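Local coordinates for uncharacterized protein (Ruminococcus gnavus, PDB 4QAN) that is of unknown function but binds magnesium and adopts a cystatin-like fold, as a divergent relative of the NTF2-like superfamily, at residues L76-S81 with E266-L271; E93-Y98 with E255-Q260; I229-K234 with T238-F243; G273-E278 with E300-L305. One frame throughout, in Å; residues are numbered along the deposited sequence.

Contact 1: L76-S81 with E266-L271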
loop_
_atom_site.group_PDB
_atom_site.type_symbol
_atom_site.label_atom_id
_atom_site.label_comp_id
_atom_site.label_asym_id
_atom_site.label_seq_id
_atom_site.Cartn_x
_atom_site.Cartn_y
_atom_site.Cartn_z
ATOM N N LEU A 76 -8.073 -2.933 -3.706
ATOM C CA LEU A 76 -6.973 -2.625 -4.619
ATOM C C LEU A 76 -6.349 -1.256 -4.293
ATOM O O LEU A 76 -7.076 -0.333 -3.919
ATOM C CB LEU A 76 -7.466 -2.637 -6.071
ATOM C CG LEU A 76 -7.749 -4.025 -6.669
ATOM C CD1 LEU A 76 -8.354 -3.917 -8.062
ATOM C CD2 LEU A 76 -6.495 -4.891 -6.711
ATOM N N PRO A 77 -5.010 -1.115 -4.457
ATOM C CA PRO A 77 -4.345 0.181 -4.221
ATOM C C PRO A 77 -4.904 1.318 -5.079
ATOM O O PRO A 77 -5.454 1.076 -6.152
ATOM C CB PRO A 77 -2.870 -0.082 -4.601
ATOM C CG PRO A 77 -2.690 -1.557 -4.504
ATOM C CD PRO A 77 -4.041 -2.179 -4.799
ATOM N N ALA A 78 -4.756 2.546 -4.597
ATOM C CA ALA A 78 -5.338 3.726 -5.250
ATOM C C ALA A 78 -4.803 3.886 -6.661
ATOM O O ALA A 78 -3.680 3.445 -6.928
ATOM C CB ALA A 78 -5.042 4.979 -4.428
ATOM N N PRO A 79 -5.593 4.521 -7.565
ATOM C CA PRO A 79 -5.267 4.675 -8.981
ATOM C C PRO A 79 -4.254 5.803 -9.306
ATOM O O PRO A 79 -4.565 6.775 -10.013
ATOM C CB PRO A 79 -6.638 4.943 -9.613
ATOM C CG PRO A 79 -7.376 5.672 -8.554
ATOM C CD PRO A 79 -6.965 4.993 -7.282
ATOM N N THR A 80 -3.036 5.628 -8.808
ATOM C CA THR A 80 -1.982 6.617 -8.952
ATOM C C THR A 80 -1.564 6.792 -10.409
ATOM O O THR A 80 -1.178 7.881 -10.809
ATOM C CB THR A 80 -0.763 6.252 -8.084
ATOM O OG1 THR A 80 -1.067 6.544 -6.719
ATOM C CG2 THR A 80 0.481 7.025 -8.484
ATOM N N SER A 81 -1.635 5.725 -11.193
ATOM C CA SER A 81 -1.310 5.800 -12.624
ATOM C C SER A 81 -2.280 6.701 -13.399
ATOM O O SER A 81 -1.923 7.210 -14.449
ATOM C CB SER A 81 -1.335 4.401 -13.248
ATOM O OG SER A 81 -2.644 3.845 -13.221
ATOM N N GLU A 266 -7.204 2.764 4.992
ATOM C CA GLU A 266 -8.330 3.429 5.701
ATOM C C GLU A 266 -8.579 4.824 5.147
ATOM O O GLU A 266 -9.731 5.274 5.043
ATOM C CB GLU A 266 -8.050 3.647 7.206
ATOM C CG GLU A 266 -8.028 2.446 8.141
ATOM C CD GLU A 266 -7.611 2.830 9.591
ATOM O OE1 GLU A 266 -8.271 3.682 10.290
ATOM O OE2 GLU A 266 -6.598 2.250 10.054
ATOM N N LEU A 267 -7.492 5.523 4.847
ATOM C CA LEU A 267 -7.557 6.865 4.289
ATOM C C LEU A 267 -8.196 6.809 2.898
ATOM O O LEU A 267 -9.224 7.462 2.647
ATOM C CB LEU A 267 -6.155 7.488 4.259
ATOM C CG LEU A 267 -5.924 8.838 3.564
ATOM C CD1 LEU A 267 -7.043 9.822 3.839
ATOM C CD2 LEU A 267 -4.584 9.446 3.973
ATOM N N LYS A 268 -7.623 5.989 2.023
ATOM C CA LYS A 268 -8.221 5.688 0.715
ATOM C C LYS A 268 -9.708 5.398 0.809
ATOM O O LYS A 268 -10.523 5.891 0.020
ATOM C CB LYS A 268 -7.540 4.475 0.090
ATOM C CG LYS A 268 -8.078 4.120 -1.293
ATOM C CD LYS A 268 -7.560 2.797 -1.813
ATOM C CE LYS A 268 -8.092 1.631 -1.008
ATOM N NZ LYS A 268 -7.358 0.386 -1.361
ATOM N N THR A 269 -10.056 4.601 1.803
ATOM C CA THR A 269 -11.404 4.175 1.975
ATOM C C THR A 269 -12.296 5.378 2.291
ATOM O O THR A 269 -13.412 5.486 1.780
ATOM C CB THR A 269 -11.457 3.073 3.044
ATOM O OG1 THR A 269 -10.719 1.940 2.559
ATOM C CG2 THR A 269 -12.889 2.666 3.345
HETATM N N MSE A 270 -11.775 6.288 3.104
HETATM C CA MSE A 270 -12.477 7.511 3.467
HETATM C C MSE A 270 -12.676 8.367 2.233
HETATM O O MSE A 270 -13.780 8.822 1.968
HETATM C CB MSE A 270 -11.715 8.248 4.572
HETATM C CG MSE A 270 -12.466 9.535 4.908
HETATM SE SE MSE A 270 -11.627 10.614 6.309
HETATM C CE MSE A 270 -10.288 11.523 5.184
ATOM N N LEU A 271 -11.623 8.585 1.457
ATOM C CA LEU A 271 -11.747 9.367 0.232
ATOM C C LEU A 271 -12.763 8.737 -0.730
ATOM O O LEU A 271 -13.552 9.459 -1.362
ATOM C CB LEU A 271 -10.391 9.521 -0.466
ATOM C CG LEU A 271 -9.253 10.103 0.370
ATOM C CD1 LEU A 271 -7.975 10.090 -0.434
ATOM C CD2 LEU A 271 -9.565 11.508 0.868
#
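Lys-268 reaches out of helix 254-275 and gives its ammonium to the backbone carbonyl of Leu-76, NZ to O 2.7 Å. CG stands anti to the backbone N (chi1 -178°), which sends the chain straight out from the helix toward the loop; a bend at chi3 then turns the end along the loop backbone. NZ arrives from above the carbonyl plane, 55° out of it, with a C=O...N angle of 124°, away from either lone pair. The aliphatic part is used as well: CD lies 4.2 Å from the methyl CB of Ala-78, which points at the helix, and 4.0 Å from the backbone N of Ala-78. Leu-76 takes part through its carbonyl, its CB being directed away from the helix. The ammonium is also gripped by the carbonyl of Ile-74 and by a salt bridge to Glu-93, so three oxygens, two of them carbonyls and one a carboxylate, share it. Thus the loop between helices 61-67 and 87-108 is tied to helix 254-275. Leu-89 of helix 87-108 touches the lysine too, while a neighbouring side of helix 254-275, through Leu-267, Met-270 and Leu-271, packs on Ile-232 of helix 221-234.

Contact 2: E93-Y98 with E255-Q260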
loop_
_atom_site.group_PDB
_atom_site.type_symbol
_atom_site.label_atom_id
_atom_site.label_comp_id
_atom_site.label_asym_id
_atom_site.label_seq_id
_atom_site.Cartn_x
_atom_site.Cartn_y
_atom_site.Cartn_z
ATOM N N GLU A 93 0.456 1.031 0.298
ATOM C CA GLU A 93 -0.253 -0.240 0.263
ATOM C C GLU A 93 0.567 -1.306 -0.443
ATOM O O GLU A 93 0.624 -2.431 0.007
ATOM C CB GLU A 93 -1.624 -0.111 -0.377
ATOM C CG GLU A 93 -2.643 0.585 0.503
ATOM C CD GLU A 93 -4.050 0.171 0.159
ATOM O OE1 GLU A 93 -4.385 -0.992 0.449
ATOM O OE2 GLU A 93 -4.826 0.991 -0.396
HETATM N N MSE A 94 1.199 -0.947 -1.548
HETATM C CA MSE A 94 1.984 -1.908 -2.308
HETATM C C MSE A 94 3.109 -2.430 -1.465
HETATM O O MSE A 94 3.337 -3.634 -1.418
HETATM C CB MSE A 94 2.520 -1.263 -3.576
HETATM C CG MSE A 94 1.396 -1.104 -4.600
HETATM SE SE MSE A 94 2.212 -0.593 -6.311
HETATM C CE MSE A 94 2.690 -2.439 -6.785
ATOM N N THR A 95 3.788 -1.525 -0.767
ATOM C CA THR A 95 4.873 -1.872 0.147
ATOM C C THR A 95 4.407 -2.893 1.204
ATOM O O THR A 95 5.056 -3.909 1.412
ATOM C CB THR A 95 5.472 -0.595 0.789
ATOM O OG1 THR A 95 5.897 0.293 -0.243
ATOM C CG2 THR A 95 6.680 -0.907 1.651
ATOM N N LYS A 96 3.248 -2.669 1.814
ATOM C CA LYS A 96 2.683 -3.668 2.734
ATOM C C LYS A 96 2.469 -5.027 2.056
ATOM O O LYS A 96 2.829 -6.064 2.612
ATOM C CB LYS A 96 1.377 -3.167 3.321
ATOM C CG LYS A 96 0.604 -4.180 4.173
ATOM C CD LYS A 96 -0.776 -3.621 4.406
ATOM C CE LYS A 96 -1.470 -4.277 5.579
ATOM N NZ LYS A 96 -1.943 -5.643 5.251
ATOM N N ALA A 97 1.909 -5.017 0.846
ATOM C CA ALA A 97 1.619 -6.257 0.132
ATOM C C ALA A 97 2.905 -7.026 -0.138
ATOM O O ALA A 97 2.931 -8.240 0.046
ATOM C CB ALA A 97 0.865 -5.984 -1.169
ATOM N N TYR A 98 3.969 -6.317 -0.526
ATOM C CA TYR A 98 5.280 -6.954 -0.741
ATOM C C TYR A 98 5.920 -7.515 0.546
ATOM O O TYR A 98 6.541 -8.576 0.520
ATOM C CB TYR A 98 6.260 -6.005 -1.437
ATOM C CG TYR A 98 6.026 -5.866 -2.926
ATOM C CD1 TYR A 98 6.067 -6.971 -3.751
ATOM C CD2 TYR A 98 5.766 -4.625 -3.504
ATOM C CE1 TYR A 98 5.860 -6.861 -5.111
ATOM C CE2 TYR A 98 5.556 -4.495 -4.873
ATOM C CZ TYR A 98 5.598 -5.622 -5.676
ATOM O OH TYR A 98 5.391 -5.531 -7.039
ATOM N N GLU A 255 6.970 -4.022 10.688
ATOM C CA GLU A 255 5.735 -3.790 11.424
ATOM C C GLU A 255 5.176 -2.384 11.157
ATOM O O GLU A 255 3.966 -2.211 10.950
ATOM C CB GLU A 255 5.945 -3.997 12.929
ATOM C CG GLU A 255 6.346 -5.410 13.330
ATOM C CD GLU A 255 7.823 -5.744 13.093
ATOM O OE1 GLU A 255 8.636 -4.838 12.764
ATOM O OE2 GLU A 255 8.171 -6.940 13.236
ATOM N N LEU A 256 6.047 -1.380 11.156
ATOM C CA LEU A 256 5.579 0.005 11.016
ATOM C C LEU A 256 5.105 0.244 9.606
ATOM O O LEU A 256 4.125 0.962 9.396
ATOM C CB LEU A 256 6.663 1.025 11.376
ATOM C CG LEU A 256 7.015 1.120 12.862
ATOM C CD1 LEU A 256 8.194 2.064 13.086
ATOM C CD2 LEU A 256 5.801 1.562 13.671
ATOM N N LEU A 257 5.805 -0.359 8.649
ATOM C CA LEU A 257 5.427 -0.236 7.246
ATOM C C LEU A 257 4.101 -0.906 6.915
ATOM O O LEU A 257 3.353 -0.401 6.082
ATOM C CB LEU A 257 6.514 -0.797 6.348
ATOM C CG LEU A 257 7.760 0.066 6.222
ATOM C CD1 LEU A 257 8.813 -0.646 5.378
ATOM C CD2 LEU A 257 7.417 1.427 5.626
ATOM N N LYS A 258 3.814 -2.038 7.540
ATOM C CA LYS A 258 2.551 -2.707 7.298
ATOM C C LYS A 258 1.395 -1.865 7.882
ATOM O O LYS A 258 0.366 -1.694 7.238
ATOM C CB LYS A 258 2.564 -4.130 7.866
ATOM C CG LYS A 258 3.502 -5.066 7.110
ATOM C CD LYS A 258 3.318 -6.525 7.502
ATOM C CE LYS A 258 3.399 -6.712 9.003
ATOM N NZ LYS A 258 3.407 -8.151 9.348
ATOM N N LYS A 259 1.606 -1.330 9.082
ATOM C CA LYS A 259 0.661 -0.390 9.724
ATOM C C LYS A 259 0.406 0.836 8.849
ATOM O O LYS A 259 -0.722 1.284 8.737
ATOM C CB LYS A 259 1.233 0.088 11.068
ATOM C CG LYS A 259 0.230 0.184 12.206
ATOM C CD LYS A 259 0.914 0.126 13.584
ATOM C CE LYS A 259 1.893 -1.049 13.730
ATOM N NZ LYS A 259 2.191 -1.475 15.137
ATOM N N GLN A 260 1.473 1.362 8.245
ATOM C CA GLN A 260 1.384 2.507 7.335
ATOM C C GLN A 260 0.537 2.146 6.116
ATOM O O GLN A 260 -0.319 2.926 5.683
ATOM C CB GLN A 260 2.794 2.960 6.914
ATOM C CG GLN A 260 2.848 4.048 5.852
ATOM C CD GLN A 260 4.269 4.503 5.539
ATOM O OE1 GLN A 260 4.801 5.394 6.188
ATOM N NE2 GLN A 260 4.879 3.903 4.533
#
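Thr-95 and Lys-96 meet Leu-257 and Lys-258 where two helices cross in the helical region between the two sheets. This is a close helix-helix crossing: the axes of the short segments pass 8.1 Å apart, with their N-to-C directions 132° apart, so the helices run roughly against each other but well skewed. Glu-93, just before the crossing, packs on Ala-264 and Lys-265 further along the partner helix. Thr-95 then points its methyl branch at the other helix, CG2 lying 4.3 Å from CD1 of Leu-257, while its hydroxyl is turned back to the carbonyl of Ser-91 in its own helix. Leu-257 completes this apolar side by also touching Ile-99. Next comes Lys-96, whose CA is the one nearest Lys-258, 4.7 Å from CA to CA, a tight approach of the two backbones. With CG opposite the backbone N (chi1 173°) and the next two torsions extended, the chain lies across the backbone of Lys-258; its final bend (chi4 -75°) carries NZ to Glu-100, with a long, weak ion pair to Glu-262. Lys-258 leads its own ammonium away, to a salt bridge with Glu-103, so each of the two lysines that touch at the crossing has an acidic partner on helix 87-108. The two side chains meet through methylenes, CG of Lys-96 standing 4.2 Å from CB of Lys-258, and further out CE of Lys-96 rests 3.6 Å from the carbonyl O of Lys-258.

Contact 3: I229-K234 with T238-F243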
loop_
_atom_site.group_PDB
_atom_site.type_symbol
_atom_site.label_atom_id
_atom_site.label_comp_id
_atom_site.label_asym_id
_atom_site.label_seq_id
_atom_site.Cartn_x
_atom_site.Cartn_y
_atom_site.Cartn_z
ATOM N N ILE A 229 -6.943 16.939 7.411
ATOM C CA ILE A 229 -7.801 17.342 6.293
ATOM C C ILE A 229 -7.153 18.390 5.376
ATOM O O ILE A 229 -7.349 18.361 4.171
ATOM C CB ILE A 229 -9.192 17.794 6.803
ATOM C CG1 ILE A 229 -9.905 16.603 7.479
ATOM C CG2 ILE A 229 -10.037 18.398 5.689
ATOM C CD1 ILE A 229 -10.075 15.363 6.619
ATOM N N TYR A 230 -6.357 19.292 5.927
ATOM C CA TYR A 230 -5.654 20.269 5.113
ATOM C C TYR A 230 -4.645 19.571 4.198
ATOM O O TYR A 230 -4.510 19.929 3.022
ATOM C CB TYR A 230 -4.932 21.299 5.988
ATOM C CG TYR A 230 -4.110 22.329 5.208
ATOM C CD1 TYR A 230 -4.734 23.307 4.441
ATOM C CD2 TYR A 230 -2.703 22.312 5.241
ATOM C CE1 TYR A 230 -3.994 24.244 3.729
ATOM C CE2 TYR A 230 -1.946 23.242 4.533
ATOM C CZ TYR A 230 -2.592 24.210 3.784
ATOM O OH TYR A 230 -1.864 25.140 3.089
ATOM N N ALA A 231 -3.926 18.596 4.742
ATOM C CA ALA A 231 -3.022 17.768 3.933
ATOM C C ALA A 231 -3.729 17.103 2.731
ATOM O O ALA A 231 -3.221 17.098 1.596
ATOM C CB ALA A 231 -2.369 16.709 4.807
ATOM N N ILE A 232 -4.904 16.549 2.992
ATOM C CA ILE A 232 -5.737 15.941 1.950
ATOM C C ILE A 232 -6.128 16.971 0.882
ATOM O O ILE A 232 -5.979 16.714 -0.323
ATOM C CB ILE A 232 -6.969 15.246 2.584
ATOM C CG1 ILE A 232 -6.488 13.964 3.298
ATOM C CG2 ILE A 232 -8.019 14.908 1.529
ATOM C CD1 ILE A 232 -7.501 13.261 4.178
ATOM N N GLU A 233 -6.555 18.152 1.330
ATOM C CA GLU A 233 -6.923 19.248 0.431
ATOM C C GLU A 233 -5.776 19.652 -0.485
ATOM O O GLU A 233 -6.013 19.996 -1.648
ATOM C CB GLU A 233 -7.369 20.469 1.233
ATOM C CG GLU A 233 -8.635 20.269 2.063
ATOM C CD GLU A 233 -8.848 21.367 3.080
ATOM O OE1 GLU A 233 -7.926 22.182 3.269
ATOM O OE2 GLU A 233 -9.938 21.425 3.696
ATOM N N LYS A 234 -4.546 19.618 0.041
ATOM C CA LYS A 234 -3.357 20.074 -0.685
ATOM C C LYS A 234 -2.601 18.968 -1.421
ATOM O O LYS A 234 -1.604 19.238 -2.099
ATOM C CB LYS A 234 -2.378 20.760 0.276
ATOM C CG LYS A 234 -2.987 21.888 1.103
ATOM C CD LYS A 234 -3.437 23.071 0.274
ATOM C CE LYS A 234 -2.237 23.840 -0.251
ATOM N NZ LYS A 234 -2.575 25.263 -0.433
ATOM N N THR A 238 1.408 12.069 2.161
ATOM C CA THR A 238 2.431 11.571 3.056
ATOM C C THR A 238 2.333 12.183 4.440
ATOM O O THR A 238 2.476 11.484 5.423
ATOM C CB THR A 238 3.821 11.805 2.499
ATOM O OG1 THR A 238 3.857 11.231 1.200
ATOM C CG2 THR A 238 4.862 11.131 3.350
ATOM N N ARG A 239 2.082 13.481 4.496
ATOM C CA ARG A 239 1.874 14.175 5.747
ATOM C C ARG A 239 0.579 13.689 6.400
ATOM O O ARG A 239 0.494 13.514 7.627
ATOM C CB ARG A 239 1.843 15.679 5.469
ATOM C CG ARG A 239 1.800 16.559 6.683
ATOM C CD ARG A 239 2.013 18.030 6.300
ATOM N NE ARG A 239 1.408 18.923 7.289
ATOM C CZ ARG A 239 1.971 19.294 8.439
ATOM N NH1 ARG A 239 3.200 18.885 8.769
ATOM N NH2 ARG A 239 1.300 20.106 9.257
ATOM N N ALA A 240 -0.424 13.431 5.575
ATOM C CA ALA A 240 -1.649 12.825 6.069
ATOM C C ALA A 240 -1.363 11.501 6.789
ATOM O O ALA A 240 -1.950 11.230 7.852
ATOM C CB ALA A 240 -2.639 12.621 4.946
ATOM N N LEU A 241 -0.461 10.688 6.238
ATOM C CA LEU A 241 -0.143 9.408 6.881
ATOM C C LEU A 241 0.664 9.626 8.162
ATOM O O LEU A 241 0.388 8.987 9.177
ATOM C CB LEU A 241 0.631 8.503 5.943
ATOM C CG LEU A 241 -0.120 8.077 4.685
ATOM C CD1 LEU A 241 0.870 7.484 3.690
ATOM C CD2 LEU A 241 -1.248 7.104 4.976
ATOM N N ALA A 242 1.634 10.548 8.112
ATOM C CA ALA A 242 2.407 10.957 9.298
ATOM C C ALA A 242 1.560 11.256 10.547
ATOM O O ALA A 242 2.000 10.993 11.663
ATOM C CB ALA A 242 3.269 12.163 8.978
ATOM N N PHE A 243 0.369 11.817 10.371
ATOM C CA PHE A 243 -0.533 12.129 11.522
ATOM C C PHE A 243 -1.017 10.912 12.297
ATOM O O PHE A 243 -1.458 11.039 13.446
ATOM C CB PHE A 243 -1.744 12.970 11.080
ATOM C CG PHE A 243 -1.438 14.440 10.925
ATOM C CD1 PHE A 243 -1.028 15.191 12.015
ATOM C CD2 PHE A 243 -1.544 15.064 9.694
ATOM C CE1 PHE A 243 -0.721 16.543 11.877
ATOM C CE2 PHE A 243 -1.265 16.412 9.552
ATOM C CZ PHE A 243 -0.842 17.150 10.640
#
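A small apolar contact between Ala-231 and Ala-240 joins two consecutive helices, 221-234 and 237-242, in a buried part of the fold. The chain turns back on itself within a few residues, and the two short axes run nearly antiparallel, 164° between their directions, with a closest approach of 8.4 Å. Alanines at the crossing allow this closeness: the CA atoms of Ala-231 and Ala-240 are 5.6 Å apart. Both methyls point across the interface and meet at 4.1 Å, CB to CB, and CB of Ala-231 also comes within 3.9 Å of the backbone N of Ala-240. On one flank Ile-232 leaves its helix to one side of the interface, and chi1 (-72°) swings CG1 to 4.4 Å from CB of Ala-240. On the other, CB of Arg-239 touches CB of Ala-231, and within the same segment as the arginine CZ of Phe-243 lies over one face of the guanidinium, offset toward the rim. Phe-228 and Leu-267 also touch Ala-240, while Ile-232 continues the apolar layer onto helix 254-275 and Leu-305 at the start of a strand. No hydrogen bond crosses between the segments, and the fit rests on packing alone. Such a pair of antiparallel helices joined by a tight turn is a helical hairpin, here with alanine at its closest point, consistent with the helices that precede the sheet in cystatin-like and NTF2-like folds.

Contact 4: G273-E278 with E300-L305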
loop_
_atom_site.group_PDB
_atom_site.type_symbol
_atom_site.label_atom_id
_atom_site.label_comp_id
_atom_site.label_asym_id
_atom_site.label_seq_id
_atom_site.Cartn_x
_atom_site.Cartn_y
_atom_site.Cartn_z
ATOM N N GLY A 273 -15.277 7.096 0.088
ATOM C CA GLY A 273 -16.586 7.424 0.674
ATOM C C GLY A 273 -17.134 8.758 0.177
ATOM O O GLY A 273 -18.323 8.870 -0.154
ATOM N N PHE A 274 -16.276 9.777 0.134
ATOM C CA PHE A 274 -16.681 11.107 -0.361
ATOM C C PHE A 274 -16.889 11.071 -1.876
ATOM O O PHE A 274 -17.752 11.756 -2.405
ATOM C CB PHE A 274 -15.643 12.186 -0.022
ATOM C CG PHE A 274 -15.505 12.470 1.446
ATOM C CD1 PHE A 274 -16.551 13.015 2.166
ATOM C CD2 PHE A 274 -14.302 12.233 2.104
ATOM C CE1 PHE A 274 -16.415 13.286 3.515
ATOM C CE2 PHE A 274 -14.164 12.498 3.459
ATOM C CZ PHE A 274 -15.222 13.034 4.161
ATOM N N LEU A 275 -16.092 10.269 -2.566
ATOM C CA LEU A 275 -16.247 10.093 -4.001
ATOM C C LEU A 275 -17.454 9.246 -4.392
ATOM O O LEU A 275 -17.805 9.192 -5.569
ATOM C CB LEU A 275 -14.995 9.457 -4.579
ATOM C CG LEU A 275 -13.734 10.313 -4.519
ATOM C CD1 LEU A 275 -12.487 9.464 -4.753
ATOM C CD2 LEU A 275 -13.824 11.426 -5.539
ATOM N N GLY A 276 -18.078 8.566 -3.432
ATOM C CA GLY A 276 -19.192 7.658 -3.733
ATOM C C GLY A 276 -18.793 6.309 -4.331
ATOM O O GLY A 276 -19.570 5.689 -5.024
ATOM N N THR A 277 -17.598 5.828 -4.034
ATOM C CA THR A 277 -17.077 4.632 -4.686
ATOM C C THR A 277 -16.621 3.558 -3.721
ATOM O O THR A 277 -16.062 2.557 -4.157
ATOM C CB THR A 277 -15.838 4.972 -5.510
ATOM O OG1 THR A 277 -14.878 5.603 -4.663
ATOM C CG2 THR A 277 -16.183 5.865 -6.666
ATOM N N GLU A 278 -16.844 3.746 -2.423
ATOM C CA GLU A 278 -16.314 2.804 -1.417
ATOM C C GLU A 278 -16.895 1.394 -1.590
ATOM O O GLU A 278 -16.217 0.406 -1.309
ATOM C CB GLU A 278 -16.531 3.315 0.022
ATOM C CG GLU A 278 -17.935 3.084 0.613
ATOM C CD GLU A 278 -19.020 3.966 0.018
ATOM O OE1 GLU A 278 -18.720 4.871 -0.791
ATOM O OE2 GLU A 278 -20.195 3.762 0.374
ATOM N N GLU A 300 -9.401 15.546 -7.960
ATOM C CA GLU A 300 -9.184 16.987 -8.143
ATOM C C GLU A 300 -10.097 17.857 -7.274
ATOM O O GLU A 300 -9.783 19.028 -7.043
ATOM C CB GLU A 300 -9.367 17.392 -9.610
ATOM C CG GLU A 300 -10.824 17.364 -10.047
ATOM C CD GLU A 300 -11.041 17.600 -11.533
ATOM O OE1 GLU A 300 -10.130 18.112 -12.223
ATOM O OE2 GLU A 300 -12.154 17.269 -12.000
ATOM N N TYR A 301 -11.224 17.308 -6.810
ATOM C CA TYR A 301 -12.174 18.074 -5.995
ATOM C C TYR A 301 -11.965 17.938 -4.485
ATOM O O TYR A 301 -12.714 18.541 -3.690
ATOM C CB TYR A 301 -13.601 17.702 -6.363
ATOM C CG TYR A 301 -13.954 18.020 -7.791
ATOM C CD1 TYR A 301 -13.994 19.337 -8.232
ATOM C CD2 TYR A 301 -14.256 17.014 -8.702
ATOM C CE1 TYR A 301 -14.319 19.648 -9.540
ATOM C CE2 TYR A 301 -14.596 17.317 -10.016
ATOM C CZ TYR A 301 -14.624 18.640 -10.427
ATOM O OH TYR A 301 -14.956 18.977 -11.723
HETATM N N MSE A 302 -10.947 17.170 -4.091
HETATM C CA MSE A 302 -10.533 17.080 -2.697
HETATM C C MSE A 302 -10.094 18.426 -2.152
HETATM O O MSE A 302 -10.088 18.642 -0.939
HETATM C CB MSE A 302 -9.406 16.051 -2.512
HETATM C CG MSE A 302 -9.893 14.629 -2.731
HETATM SE SE MSE A 302 -11.204 14.164 -1.327
HETATM C CE MSE A 302 -12.207 12.913 -2.445
ATOM N N VAL A 303 -9.731 19.352 -3.031
ATOM C CA VAL A 303 -9.408 20.698 -2.590
ATOM C C VAL A 303 -10.642 21.407 -1.993
ATOM O O VAL A 303 -10.509 22.408 -1.300
ATOM C CB VAL A 303 -8.789 21.519 -3.725
ATOM C CG1 VAL A 303 -9.809 21.857 -4.787
ATOM C CG2 VAL A 303 -8.178 22.788 -3.170
ATOM N N TYR A 304 -11.831 20.890 -2.267
ATOM C CA TYR A 304 -13.055 21.423 -1.677
ATOM C C TYR A 304 -13.666 20.467 -0.673
ATOM O O TYR A 304 -14.859 20.526 -0.401
ATOM C CB TYR A 304 -14.058 21.791 -2.773
ATOM C CG TYR A 304 -13.508 22.839 -3.711
ATOM C CD1 TYR A 304 -13.093 24.083 -3.222
ATOM C CD2 TYR A 304 -13.401 22.600 -5.080
ATOM C CE1 TYR A 304 -12.581 25.045 -4.062
ATOM C CE2 TYR A 304 -12.897 23.569 -5.931
ATOM C CZ TYR A 304 -12.488 24.784 -5.413
ATOM O OH TYR A 304 -11.979 25.753 -6.239
ATOM N N LEU A 305 -12.847 19.594 -0.101
ATOM C CA LEU A 305 -13.260 18.891 1.087
ATOM C C LEU A 305 -12.963 19.809 2.260
ATOM O O LEU A 305 -11.797 20.051 2.575
ATOM C CB LEU A 305 -12.523 17.576 1.247
ATOM C CG LEU A 305 -12.870 16.847 2.536
ATOM C CD1 LEU A 305 -14.269 16.296 2.431
ATOM C CD2 LEU A 305 -11.868 15.750 2.800
#
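A methyl of Leu-305 sits almost exactly on the ring normal of Phe-274: CD1 is 3.7 Å from the ring centroid and only 7° off the normal, a CH-pi contact over the centre of one face. A chi1 of 176° swings CG of the leucine to the side of the carbonyl carbon, and the two side chains cross at about a right angle; CD2, the second branch, reaches the ring at CE2, 4.0 Å away. Tyr-329 and Tyr-336 add edge-to-face contacts, so the ring meets two tyrosines as well as the leucine. Beside it, selenomethionine Met-302 bends at chi2 (-65°) and brings its terminal CE to Leu-275, 3.7 Å from CG and 3.8 Å from CD2, the two chains again crossing steeply. The same CE lies 4.3 Å from CB of Phe-274, joining the two patches into one. Met-302 also packs on Leu-271 and Tyr-331. All of this happens where helix 254-275 stops: Gly-276, with positive phi, is the C-prime residue of a Schellman motif, with Thr-277 N meeting Tyr-272 O. The last helical residues thus pack on a short 3-10 turn leading into strand 305-314, consistent, at the helix end, with the helix-on-sheet packing of cystatin-like domains.

Helix 254-275 runs through contacts 1, 2 and 4, which use its middle, its first turns and its C-terminal end, while contact 3 joins the two helices just before it. Along the chain contact 3 is nested inside the loops closed by contacts 1 and 2, contact 2 lies within contact 1, and contact 4 follows them. Contact 1 has its centre about 14 Å from those of contacts 2 and 3 and about 11 Å from that of contact 4; contacts 2 and 4 are furthest apart, about 24 Å. Glu-93 and Lys-268 link contacts 1 and 2; Ile-232 links 1 and 3. One long helix therefore bridges the N-terminal helices to the C-terminal sheet region.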